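Local coordinates for angiopoietin-related protein 6 (Homo sapiens, PDB 6Y43) that is a secreted angiopoietin-like growth factor whose calcium-binding, fibrinogen-like globe domain probably mediates recognition of partner molecules, at residues E44-Q55 and R211-P219; Y87-L98 and R110-P120. All coordinates share one frame; numbering follows the deposited sequence.

In the fold
Contact 1 (44-55 with 211-219) and contact 2 (87-98 with 110-120) lie in one antiparallel sheet, their centres about 12 Å apart. Strand 212-219 runs between strands 48-54 and 95-102, so the two contacts are adjacent, and contact 2 is nested along the chain inside the loop that contact 1 closes. Their direct junction has a backbone part, Leu216 N to Leu98 O at 2.8 Å, and a side-chain part, a probable hydrogen bond of 2.7 Å between Glu44 OE1 and His112 NE2. Trp48 CH2 also packs 3.5 Å from Glu96 CD. The calcium ion is bound elsewhere, by Asp154, Asp156, Tyr158 and Gly160, which belong to neither contact.

Contact 1 (E44-Q55 and R211-P219); sequences EGGGWTVIQRRQ and RKAAMLIRP. With EDO (1,2-ethanediol), chain C.
Arg218 reaches past the indole of Trp48 to the glycine-rich turn, where its NH1 is shared by two carbonyls: Glu44 O at 2.7 Å and Gly46 O at 2.8 Å. Gly46 O lies in the guanidinium plane and Glu44 O is tilted out of it. Arg218 CG stands anti to its own backbone N (chi1 -179°), and a bend at chi3 lays the guanidinium over the indole, the planes 23° apart, with Trp48 CZ2 3.3 Å from Arg218 CZ. Further back, Arg218 CB makes a CH-pi contact over the face of the six-membered ring. The Glu44 carboxylate turns elsewhere, to Arg110 and His112.

Through their backbones Thr49, Ile51, Gln52 and Arg54 bond to strand 212-219 in antiparallel fashion, as in the central sheet of fibrinogen C-terminal globes, while Val50 and Arg53 turn to Trp38 and Tyr79 on the other side. The register slips at a classic beta bulge: Ile51 N gives a good bond to Met215 O, 2.8 Å, while Gln52 N reaches the same oxygen only weakly, and Met215 N answers to Gln52 O. Beyond it Arg54 N meets Ala213 O with a nearly straight N-H (175°). At the other end a water donates to Gly47 O and, weakly, to Ile217 O, and is also hydrogen-bonded to Thr49 OG1.

Gln52 is served unequally. NE2 bonds to Asn181, whereas OE1, bent back at chi2 to lie 3.6 Å from Met215 CG, is buried without a polar partner. Arg54 NH1 is bonded to the carbonyls of Leu180 and Gly182. Gln55 NE2 donates to O1 of a bound 1,2-ethanediol, probably from the crystallisation liquor, and Gln55 OE1 accepts from its O2. Val50 CG2 packs tightly on Leu216 CD2.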
loop_
_atom_site.group_PDB
_atom_site.type_symbol
_atom_site.label_atom_id
_atom_site.label_comp_id
_atom_site.label_asym_id
_atom_site.label_seq_id
_atom_site.Cartn_x
_atom_site.Cartn_y
_atom_site.Cartn_z
ATOM N N GLU A 44 -9.488 -13.114 4.330
ATOM C CA GLU A 44 -10.716 -12.620 3.711
ATOM C C GLU A 44 -10.898 -13.170 2.304
ATOM O O GLU A 44 -11.152 -12.445 1.340
ATOM C CB GLU A 44 -10.737 -11.097 3.712
ATOM C CG GLU A 44 -11.086 -10.559 5.062
ATOM C CD GLU A 44 -11.159 -9.055 5.078
ATOM O OE1 GLU A 44 -11.705 -8.495 4.116
ATOM O OE2 GLU A 44 -10.647 -8.440 6.034
ATOM N N GLY A 45 -10.775 -14.477 2.197
ATOM C CA GLY A 45 -11.038 -15.166 0.965
ATOM C C GLY A 45 -9.854 -15.244 0.041
ATOM O O GLY A 45 -9.932 -15.945 -0.976
ATOM N N GLY A 46 -8.752 -14.568 0.377
ATOM C CA GLY A 46 -7.577 -14.578 -0.474
ATOM C C GLY A 46 -7.747 -13.765 -1.745
ATOM O O GLY A 46 -8.708 -13.003 -1.936
ATOM N N GLY A 47 -6.750 -13.923 -2.624
ATOM C CA GLY A 47 -6.740 -13.229 -3.888
ATOM C C GLY A 47 -6.273 -11.789 -3.820
ATOM O O GLY A 47 -6.584 -11.012 -4.726
ATOM N N TRP A 48 -5.519 -11.428 -2.794
ATOM C CA TRP A 48 -5.094 -10.054 -2.561
ATOM C C TRP A 48 -3.677 -9.860 -3.086
ATOM O O TRP A 48 -2.759 -10.584 -2.683
ATOM C CB TRP A 48 -5.136 -9.713 -1.073
ATOM C CG TRP A 48 -6.491 -9.735 -0.480
ATOM C CD1 TRP A 48 -7.045 -10.726 0.271
ATOM C CD2 TRP A 48 -7.473 -8.690 -0.559
ATOM N NE1 TRP A 48 -8.317 -10.373 0.664
ATOM C CE2 TRP A 48 -8.604 -9.125 0.175
ATOM C CE3 TRP A 48 -7.500 -7.433 -1.166
ATOM C CZ2 TRP A 48 -9.755 -8.356 0.292
ATOM C CZ3 TRP A 48 -8.653 -6.666 -1.042
ATOM C CH2 TRP A 48 -9.757 -7.138 -0.315
ATOM N N THR A 49 -3.507 -8.880 -3.975
ATOM C CA THR A 49 -2.190 -8.477 -4.457
ATOM C C THR A 49 -1.601 -7.451 -3.498
ATOM O O THR A 49 -2.172 -6.372 -3.322
ATOM C CB THR A 49 -2.289 -7.879 -5.859
ATOM O OG1 THR A 49 -2.892 -8.834 -6.733
ATOM C CG2 THR A 49 -0.917 -7.440 -6.383
ATOM N N VAL A 50 -0.467 -7.782 -2.880
ATOM C CA VAL A 50 0.199 -6.806 -2.027
ATOM C C VAL A 50 0.850 -5.746 -2.907
ATOM O O VAL A 50 1.643 -6.068 -3.797
ATOM C CB VAL A 50 1.232 -7.498 -1.127
ATOM C CG1 VAL A 50 2.051 -6.465 -0.353
ATOM C CG2 VAL A 50 0.537 -8.462 -0.179
ATOM N N ILE A 51 0.557 -4.471 -2.619
ATOM C CA ILE A 51 1.206 -3.354 -3.310
ATOM C C ILE A 51 2.156 -2.567 -2.423
ATOM O O ILE A 51 2.931 -1.752 -2.951
ATOM C CB ILE A 51 0.187 -2.395 -3.957
ATOM C CG1 ILE A 51 -0.639 -1.642 -2.908
ATOM C CG2 ILE A 51 -0.738 -3.167 -4.874
ATOM C CD1 ILE A 51 -1.412 -0.485 -3.475
ATOM N N GLN A 52 2.171 -2.831 -1.122
ATOM C CA GLN A 52 3.028 -2.143 -0.175
ATOM C C GLN A 52 3.110 -3.020 1.053
ATOM O O GLN A 52 2.095 -3.602 1.449
ATOM C CB GLN A 52 2.452 -0.777 0.211
ATOM C CG GLN A 52 3.394 0.037 1.046
ATOM C CD GLN A 52 3.080 0.010 2.528
ATOM O OE1 GLN A 52 2.271 -0.793 2.996
ATOM N NE2 GLN A 52 3.732 0.903 3.279
ATOM N N ARG A 53 4.303 -3.139 1.635
ATOM C CA ARG A 53 4.423 -3.880 2.887
ATOM C C ARG A 53 5.598 -3.362 3.691
ATOM O O ARG A 53 6.692 -3.154 3.144
ATOM C CB ARG A 53 4.603 -5.383 2.656
ATOM C CG ARG A 53 4.641 -6.166 3.946
ATOM C CD ARG A 53 4.419 -7.665 3.677
ATOM N NE ARG A 53 5.338 -8.132 2.657
ATOM C CZ ARG A 53 5.156 -9.204 1.894
ATOM N NH1 ARG A 53 4.079 -9.954 2.022
ATOM N NH2 ARG A 53 6.063 -9.506 0.994
ATOM N N ARG A 54 5.361 -3.172 4.985
ATOM C CA ARG A 54 6.376 -2.845 5.976
ATOM C C ARG A 54 6.395 -3.908 7.064
ATOM O O ARG A 54 5.337 -4.335 7.527
ATOM C CB ARG A 54 6.085 -1.527 6.678
ATOM C CG ARG A 54 5.691 -0.351 5.798
ATOM C CD ARG A 54 6.768 -0.071 4.782
ATOM N NE ARG A 54 8.029 0.398 5.354
ATOM C CZ ARG A 54 8.284 1.651 5.708
ATOM N NH1 ARG A 54 7.349 2.581 5.599
ATOM N NH2 ARG A 54 9.483 1.993 6.176
ATOM N N GLN A 55 7.586 -4.280 7.530
ATOM C CA GLN A 55 7.629 -5.324 8.549
ATOM C C GLN A 55 8.958 -5.425 9.282
ATOM O O GLN A 55 9.027 -6.076 10.332
ATOM C CB GLN A 55 7.299 -6.685 7.933
ATOM C CG GLN A 55 8.333 -7.158 6.899
ATOM C CD GLN A 55 7.911 -8.432 6.178
ATOM O OE1 GLN A 55 6.722 -8.670 5.969
ATOM N NE2 GLN A 55 8.878 -9.262 5.830
ATOM N N ARG A 211 4.186 -2.167 13.852
ATOM C CA ARG A 211 5.144 -3.243 13.591
ATOM C C ARG A 211 5.029 -3.773 12.165
ATOM O O ARG A 211 6.038 -4.084 11.530
ATOM C CB ARG A 211 4.946 -4.378 14.590
ATOM C CG ARG A 211 5.901 -5.527 14.358
ATOM C CD ARG A 211 5.939 -6.461 15.560
ATOM N NE ARG A 211 4.701 -7.204 15.759
ATOM C CZ ARG A 211 4.435 -7.940 16.843
ATOM N NH1 ARG A 211 3.287 -8.579 16.929
ATOM N NH2 ARG A 211 5.319 -8.041 17.841
ATOM N N LYS A 212 3.807 -3.950 11.677
ATOM C CA LYS A 212 3.565 -4.461 10.335
ATOM C C LYS A 212 2.475 -3.618 9.707
ATOM O O LYS A 212 1.524 -3.198 10.371
ATOM C CB LYS A 212 3.172 -5.938 10.321
ATOM C CG LYS A 212 4.066 -6.842 11.097
ATOM C CD LYS A 212 4.183 -8.218 10.395
ATOM C CE LYS A 212 4.820 -9.214 11.389
ATOM N NZ LYS A 212 3.848 -10.282 11.795
ATOM N N ALA A 213 2.637 -3.341 8.427
ATOM C CA ALA A 213 1.616 -2.648 7.664
ATOM C C ALA A 213 1.658 -3.166 6.239
ATOM O O ALA A 213 2.730 -3.472 5.726
ATOM C CB ALA A 213 1.828 -1.138 7.681
ATOM N N ALA A 214 0.499 -3.274 5.598
ATOM C CA ALA A 214 0.500 -3.654 4.190
ATOM C C ALA A 214 -0.755 -3.127 3.522
ATOM O O ALA A 214 -1.779 -2.920 4.171
ATOM C CB ALA A 214 0.574 -5.182 4.002
ATOM N N MET A 215 -0.645 -2.878 2.228
ATOM C CA MET A 215 -1.731 -2.410 1.390
ATOM C C MET A 215 -1.931 -3.437 0.289
ATOM O O MET A 215 -0.958 -3.849 -0.361
ATOM C CB MET A 215 -1.425 -1.041 0.785
ATOM C CG MET A 215 -1.042 -0.006 1.824
ATOM S SD MET A 215 -0.597 1.609 1.131
ATOM C CE MET A 215 -2.179 2.218 0.526
ATOM N N LEU A 216 -3.171 -3.886 0.105
ATOM C CA LEU A 216 -3.432 -4.977 -0.835
ATOM C C LEU A 216 -4.650 -4.626 -1.680
ATOM O O LEU A 216 -5.548 -3.929 -1.224
ATOM C CB LEU A 216 -3.653 -6.298 -0.095
ATOM C CG LEU A 216 -2.666 -6.625 1.049
ATOM C CD1 LEU A 216 -3.071 -5.970 2.333
ATOM C CD2 LEU A 216 -2.668 -8.110 1.150
ATOM N N ILE A 217 -4.682 -5.114 -2.924
ATOM C CA ILE A 217 -5.835 -4.878 -3.780
ATOM C C ILE A 217 -6.330 -6.174 -4.416
ATOM O O ILE A 217 -5.602 -7.160 -4.558
ATOM C CB ILE A 217 -5.525 -3.824 -4.866
ATOM C CG1 ILE A 217 -4.384 -4.310 -5.756
ATOM C CG2 ILE A 217 -5.228 -2.498 -4.211
ATOM C CD1 ILE A 217 -4.123 -3.364 -6.931
ATOM N N ARG A 218 -7.607 -6.157 -4.796
ATOM C CA ARG A 218 -8.306 -7.277 -5.389
ATOM C C ARG A 218 -9.402 -6.707 -6.263
ATOM O O ARG A 218 -10.008 -5.687 -5.894
ATOM C CB ARG A 218 -8.891 -8.173 -4.296
ATOM C CG ARG A 218 -9.642 -9.418 -4.736
ATOM C CD ARG A 218 -9.969 -10.255 -3.502
ATOM N NE ARG A 218 -11.101 -9.753 -2.705
ATOM C CZ ARG A 218 -11.561 -10.369 -1.616
ATOM N NH1 ARG A 218 -11.003 -11.497 -1.178
ATOM N NH2 ARG A 218 -12.575 -9.851 -0.941
ATOM N N PRO A 219 -9.695 -7.323 -7.406
ATOM C CA PRO A 219 -10.846 -6.859 -8.191
ATOM C C PRO A 219 -12.113 -6.866 -7.347
ATOM O O PRO A 219 -12.332 -7.745 -6.505
ATOM C CB PRO A 219 -10.920 -7.863 -9.351
ATOM C CG PRO A 219 -9.546 -8.473 -9.429
ATOM C CD PRO A 219 -9.033 -8.490 -8.022
HETATM C C1 EDO C . 6.688 -12.164 3.809
HETATM O O1 EDO C . 7.972 -11.738 4.292
HETATM C C2 EDO C . 5.664 -12.101 4.931
HETATM O O2 EDO C . 5.430 -10.717 5.207
HETATM O O HOH W 1 -5.734 -9.674 -6.880
HETATM O O HOH W 2 7.141 -7.162 11.523
#

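Contact 2 (Y87-L98 and R110-P120); sequences YQLTSRGDHELL and RAHYDGFSLEP
Tyr87 turns its ring toward Pro120 because CG lies anti to the backbone N (chi1 166°), and the same kind of torsion at Phe116 (chi1 167°) directs its ring between Leu97 and Thr90. Pro120 CB sits over one face of the tyrosine, 4.0 Å from the ring centroid, while Leu118 O meets the ring edge in plane, 3.2 Å from CD1. The opposite face carries Ser91 CB. Thr90 points CG2 at the Phe116 ring, 3.8 Å from CD2, and leaves OG1 for polar work: it bonds to Val86 O, receives a weak bond from Leu118 N and accepts from a water that also donates to Tyr87 O and Leu118 O.

Further along, strands 95-102 and 108-118 form a beta hairpin of the fibrinogen-like globe, and Leu97 and Tyr113 are its antiparallel hydrogen-bonded pair here, Leu97 N to Tyr113 O at 3.0 Å and Tyr113 N to Leu97 O at 2.9 Å. The chain then turns a corner at Asp114, the centre of an inverse gamma turn, so that strand 115-118 runs at 96° to strand 95-98. Past that corner Phe116 CB can close on Leu97 CB at 3.8 Å, and its ring also touches Ile217 and Ile51.

On the sheet face of Leu98 and His112, Leu98 CD1 lies over the imidazole, 3.7 Å from its centroid, and Glu96 OE2 approaches the ring edge at CD2. The histidine is held through both nitrogens by acceptors, ND1 to His133 O and NE2 to Glu44. Glu96 OE2 comes within 3.8 Å of Asp114 OD1, which is hydrogen-bonded to His133; two carboxylates this close would probably raise the proton affinity of one. His112, probably protonated on both nitrogens and so a cation, is the likely counterweight to this pair.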
loop_
_atom_site.group_PDB
_atom_site.type_symbol
_atom_site.label_atom_id
_atom_site.label_comp_id
_atom_site.label_asym_id
_atom_site.label_seq_id
_atom_site.Cartn_x
_atom_site.Cartn_y
_atom_site.Cartn_z
ATOM N N TYR A 87 -1.178 2.008 -11.057
ATOM C CA TYR A 87 -2.027 2.692 -12.022
ATOM C C TYR A 87 -2.501 1.727 -13.106
ATOM O O TYR A 87 -3.693 1.665 -13.427
ATOM C CB TYR A 87 -1.269 3.872 -12.648
ATOM C CG TYR A 87 -1.975 4.394 -13.876
ATOM C CD1 TYR A 87 -3.176 5.085 -13.757
ATOM C CD2 TYR A 87 -1.463 4.167 -15.149
ATOM C CE1 TYR A 87 -3.845 5.528 -14.870
ATOM C CE2 TYR A 87 -2.135 4.613 -16.273
ATOM C CZ TYR A 87 -3.323 5.295 -16.121
ATOM O OH TYR A 87 -4.007 5.755 -17.223
ATOM N N GLN A 88 -1.572 0.962 -13.681
ATOM C CA GLN A 88 -1.946 0.024 -14.731
ATOM C C GLN A 88 -2.964 -0.991 -14.234
ATOM O O GLN A 88 -3.940 -1.299 -14.933
ATOM C CB GLN A 88 -0.694 -0.680 -15.252
ATOM C CG GLN A 88 0.292 0.243 -15.938
ATOM C CD GLN A 88 -0.232 0.748 -17.243
ATOM O OE1 GLN A 88 -0.840 -0.005 -18.006
ATOM N NE2 GLN A 88 -0.006 2.036 -17.522
ATOM N N LEU A 89 -2.762 -1.515 -13.030
ATOM C CA LEU A 89 -3.683 -2.503 -12.487
ATOM C C LEU A 89 -5.052 -1.902 -12.204
ATOM O O LEU A 89 -6.074 -2.544 -12.448
ATOM C CB LEU A 89 -3.118 -3.102 -11.204
ATOM C CG LEU A 89 -1.967 -4.076 -11.377
ATOM C CD1 LEU A 89 -1.424 -4.410 -9.998
ATOM C CD2 LEU A 89 -2.458 -5.308 -12.118
ATOM N N THR A 90 -5.104 -0.686 -11.667
ATOM C CA THR A 90 -6.378 -0.149 -11.211
ATOM C C THR A 90 -7.074 0.665 -12.289
ATOM O O THR A 90 -8.146 1.220 -12.028
ATOM C CB THR A 90 -6.178 0.706 -9.951
ATOM O OG1 THR A 90 -5.350 1.837 -10.237
ATOM C CG2 THR A 90 -5.540 -0.118 -8.865
ATOM N N SER A 91 -6.462 0.771 -13.472
ATOM C CA SER A 91 -7.044 1.379 -14.662
ATOM C C SER A 91 -7.947 0.424 -15.430
ATOM O O SER A 91 -8.408 0.768 -16.524
ATOM C CB SER A 91 -5.934 1.869 -15.601
ATOM O OG SER A 91 -5.441 0.799 -16.398
ATOM N N ARG A 92 -8.204 -0.761 -14.883
ATOM C CA ARG A 92 -8.989 -1.790 -15.562
ATOM C C ARG A 92 -9.928 -2.397 -14.523
ATOM O O ARG A 92 -9.517 -3.243 -13.724
ATOM C CB ARG A 92 -8.087 -2.844 -16.189
ATOM N N GLY A 93 -11.185 -1.959 -14.535
ATOM C CA GLY A 93 -12.174 -2.473 -13.609
ATOM C C GLY A 93 -12.073 -1.817 -12.247
ATOM O O GLY A 93 -11.216 -0.977 -11.982
ATOM N N ASP A 94 -12.977 -2.225 -11.362
ATOM C CA ASP A 94 -13.016 -1.719 -10.000
ATOM C C ASP A 94 -12.197 -2.613 -9.075
ATOM O O ASP A 94 -12.021 -3.814 -9.328
ATOM C CB ASP A 94 -14.456 -1.638 -9.504
ATOM C CG ASP A 94 -15.202 -0.447 -10.080
ATOM O OD1 ASP A 94 -14.679 0.690 -9.979
ATOM O OD2 ASP A 94 -16.299 -0.658 -10.636
ATOM N N HIS A 95 -11.673 -2.005 -8.005
ATOM C CA HIS A 95 -10.813 -2.705 -7.069
ATOM C C HIS A 95 -11.164 -2.336 -5.642
ATOM O O HIS A 95 -11.513 -1.193 -5.353
ATOM C CB HIS A 95 -9.340 -2.391 -7.298
ATOM C CG HIS A 95 -8.784 -3.074 -8.501
ATOM N ND1 HIS A 95 -8.954 -2.579 -9.773
ATOM C CD2 HIS A 95 -8.088 -4.228 -8.629
ATOM C CE1 HIS A 95 -8.372 -3.393 -10.638
ATOM N NE2 HIS A 95 -7.836 -4.399 -9.968
ATOM N N GLU A 96 -11.016 -3.312 -4.757
ATOM C CA GLU A 96 -11.064 -3.099 -3.320
ATOM C C GLU A 96 -9.642 -2.955 -2.795
ATOM O O GLU A 96 -8.733 -3.699 -3.204
ATOM C CB GLU A 96 -11.758 -4.267 -2.626
ATOM C CG GLU A 96 -11.844 -4.122 -1.125
ATOM C CD GLU A 96 -12.656 -5.221 -0.475
ATOM O OE1 GLU A 96 -13.030 -6.194 -1.181
ATOM O OE2 GLU A 96 -12.901 -5.109 0.750
ATOM N N LEU A 97 -9.449 -1.987 -1.906
ATOM C CA LEU A 97 -8.206 -1.831 -1.170
ATOM C C LEU A 97 -8.380 -2.347 0.242
ATOM O O LEU A 97 -9.340 -1.966 0.925
ATOM C CB LEU A 97 -7.803 -0.363 -1.116
ATOM C CG LEU A 97 -6.638 -0.001 -0.211
ATOM C CD1 LEU A 97 -5.334 -0.508 -0.820
ATOM C CD2 LEU A 97 -6.571 1.520 -0.123
ATOM N N LEU A 98 -7.448 -3.194 0.678
ATOM C CA LEU A 98 -7.393 -3.693 2.040
ATOM C C LEU A 98 -6.100 -3.213 2.675
ATOM O O LEU A 98 -5.028 -3.343 2.077
ATOM C CB LEU A 98 -7.455 -5.228 2.055
ATOM C CG LEU A 98 -7.276 -5.911 3.402
ATOM C CD1 LEU A 98 -8.411 -5.591 4.330
ATOM C CD2 LEU A 98 -7.177 -7.419 3.181
ATOM N N ARG A 110 -7.871 -3.864 10.372
ATOM C CA ARG A 110 -8.053 -3.841 8.933
ATOM C C ARG A 110 -8.938 -2.684 8.504
ATOM O O ARG A 110 -9.918 -2.361 9.178
ATOM C CB ARG A 110 -8.673 -5.163 8.445
ATOM C CG ARG A 110 -8.001 -6.378 9.016
ATOM C CD ARG A 110 -8.619 -7.648 8.450
ATOM N NE ARG A 110 -8.096 -8.850 9.094
ATOM C CZ ARG A 110 -8.603 -10.064 8.914
ATOM N NH1 ARG A 110 -9.641 -10.227 8.108
ATOM N NH2 ARG A 110 -8.073 -11.109 9.536
ATOM N N ALA A 111 -8.604 -2.098 7.356
ATOM C CA ALA A 111 -9.427 -1.092 6.701
ATOM C C ALA A 111 -9.704 -1.556 5.276
ATOM O O ALA A 111 -8.834 -2.159 4.634
ATOM C CB ALA A 111 -8.760 0.276 6.696
ATOM N N HIS A 112 -10.934 -1.335 4.813
ATOM C CA HIS A 112 -11.353 -1.679 3.467
ATOM C C HIS A 112 -11.919 -0.447 2.773
ATOM O O HIS A 112 -12.639 0.342 3.395
ATOM C CB HIS A 112 -12.447 -2.766 3.453
ATOM C CG HIS A 112 -12.148 -3.963 4.291
ATOM N ND1 HIS A 112 -12.229 -3.952 5.667
ATOM C CD2 HIS A 112 -11.820 -5.231 3.944
ATOM C CE1 HIS A 112 -11.929 -5.155 6.133
ATOM N NE2 HIS A 112 -11.671 -5.946 5.109
ATOM N N TYR A 113 -11.603 -0.298 1.486
ATOM C CA TYR A 113 -12.192 0.733 0.634
ATOM C C TYR A 113 -12.744 0.074 -0.618
ATOM O O TYR A 113 -12.014 -0.607 -1.348
ATOM C CB TYR A 113 -11.177 1.824 0.281
ATOM C CG TYR A 113 -10.649 2.482 1.529
ATOM C CD1 TYR A 113 -9.623 1.899 2.248
ATOM C CD2 TYR A 113 -11.236 3.643 2.050
ATOM C CE1 TYR A 113 -9.168 2.466 3.425
ATOM C CE2 TYR A 113 -10.773 4.213 3.231
ATOM C CZ TYR A 113 -9.754 3.621 3.915
ATOM O OH TYR A 113 -9.313 4.162 5.112
ATOM N N ASP A 114 -14.045 0.247 -0.842
ATOM C CA ASP A 114 -14.733 -0.354 -1.980
ATOM C C ASP A 114 -14.568 0.582 -3.166
ATOM O O ASP A 114 -15.441 1.367 -3.516
ATOM C CB ASP A 114 -16.193 -0.613 -1.648
ATOM C CG ASP A 114 -16.368 -1.760 -0.665
ATOM O OD1 ASP A 114 -15.380 -2.446 -0.347
ATOM O OD2 ASP A 114 -17.504 -1.990 -0.216
ATOM N N GLY A 115 -13.407 0.495 -3.785
ATOM C CA GLY A 115 -13.048 1.413 -4.835
ATOM C C GLY A 115 -11.676 1.949 -4.530
ATOM O O GLY A 115 -11.425 2.467 -3.442
ATOM N N PHE A 116 -10.778 1.838 -5.494
ATOM C CA PHE A 116 -9.404 2.294 -5.305
ATOM C C PHE A 116 -8.812 2.430 -6.697
ATOM O O PHE A 116 -8.845 1.480 -7.482
ATOM C CB PHE A 116 -8.582 1.325 -4.440
ATOM C CG PHE A 116 -7.098 1.604 -4.489
ATOM C CD1 PHE A 116 -6.573 2.692 -3.820
ATOM C CD2 PHE A 116 -6.231 0.801 -5.214
ATOM C CE1 PHE A 116 -5.214 2.978 -3.868
ATOM C CE2 PHE A 116 -4.885 1.099 -5.275
ATOM C CZ PHE A 116 -4.371 2.186 -4.611
ATOM N N SER A 117 -8.287 3.600 -7.015
ATOM C CA SER A 117 -7.580 3.768 -8.275
ATOM C C SER A 117 -6.658 4.966 -8.162
ATOM O O SER A 117 -6.763 5.781 -7.236
ATOM C CB SER A 117 -8.541 3.937 -9.454
ATOM O OG SER A 117 -9.188 5.179 -9.358
ATOM N N LEU A 118 -5.773 5.078 -9.151
ATOM C CA LEU A 118 -4.854 6.193 -9.291
ATOM C C LEU A 118 -5.044 6.847 -10.648
ATOM O O LEU A 118 -5.299 6.159 -11.639
ATOM C CB LEU A 118 -3.398 5.728 -9.147
ATOM C CG LEU A 118 -2.958 5.028 -7.861
ATOM C CD1 LEU A 118 -1.480 4.711 -7.918
ATOM C CD2 LEU A 118 -3.306 5.887 -6.641
ATOM N N GLU A 119 -4.932 8.174 -10.697
ATOM C CA GLU A 119 -4.756 8.857 -11.964
ATOM C C GLU A 119 -3.375 8.535 -12.513
ATOM O O GLU A 119 -2.505 8.061 -11.785
ATOM C CB GLU A 119 -4.883 10.364 -11.787
ATOM C CG GLU A 119 -6.226 10.855 -11.318
ATOM C CD GLU A 119 -7.286 10.706 -12.376
ATOM O OE1 GLU A 119 -6.935 10.756 -13.576
ATOM O OE2 GLU A 119 -8.468 10.535 -12.004
ATOM N N PRO A 120 -3.117 8.848 -13.776
ATOM C CA PRO A 120 -1.788 8.605 -14.351
ATOM C C PRO A 120 -0.753 9.603 -13.841
ATOM O O PRO A 120 -1.062 10.532 -13.082
ATOM C CB PRO A 120 -2.033 8.726 -15.865
ATOM C CG PRO A 120 -3.283 9.559 -16.000
ATOM C CD PRO A 120 -4.112 9.287 -14.774
HETATM O O HOH W 3 -5.836 3.627 -12.261
HETATM O O HOH W 4 -11.993 0.845 -8.210
#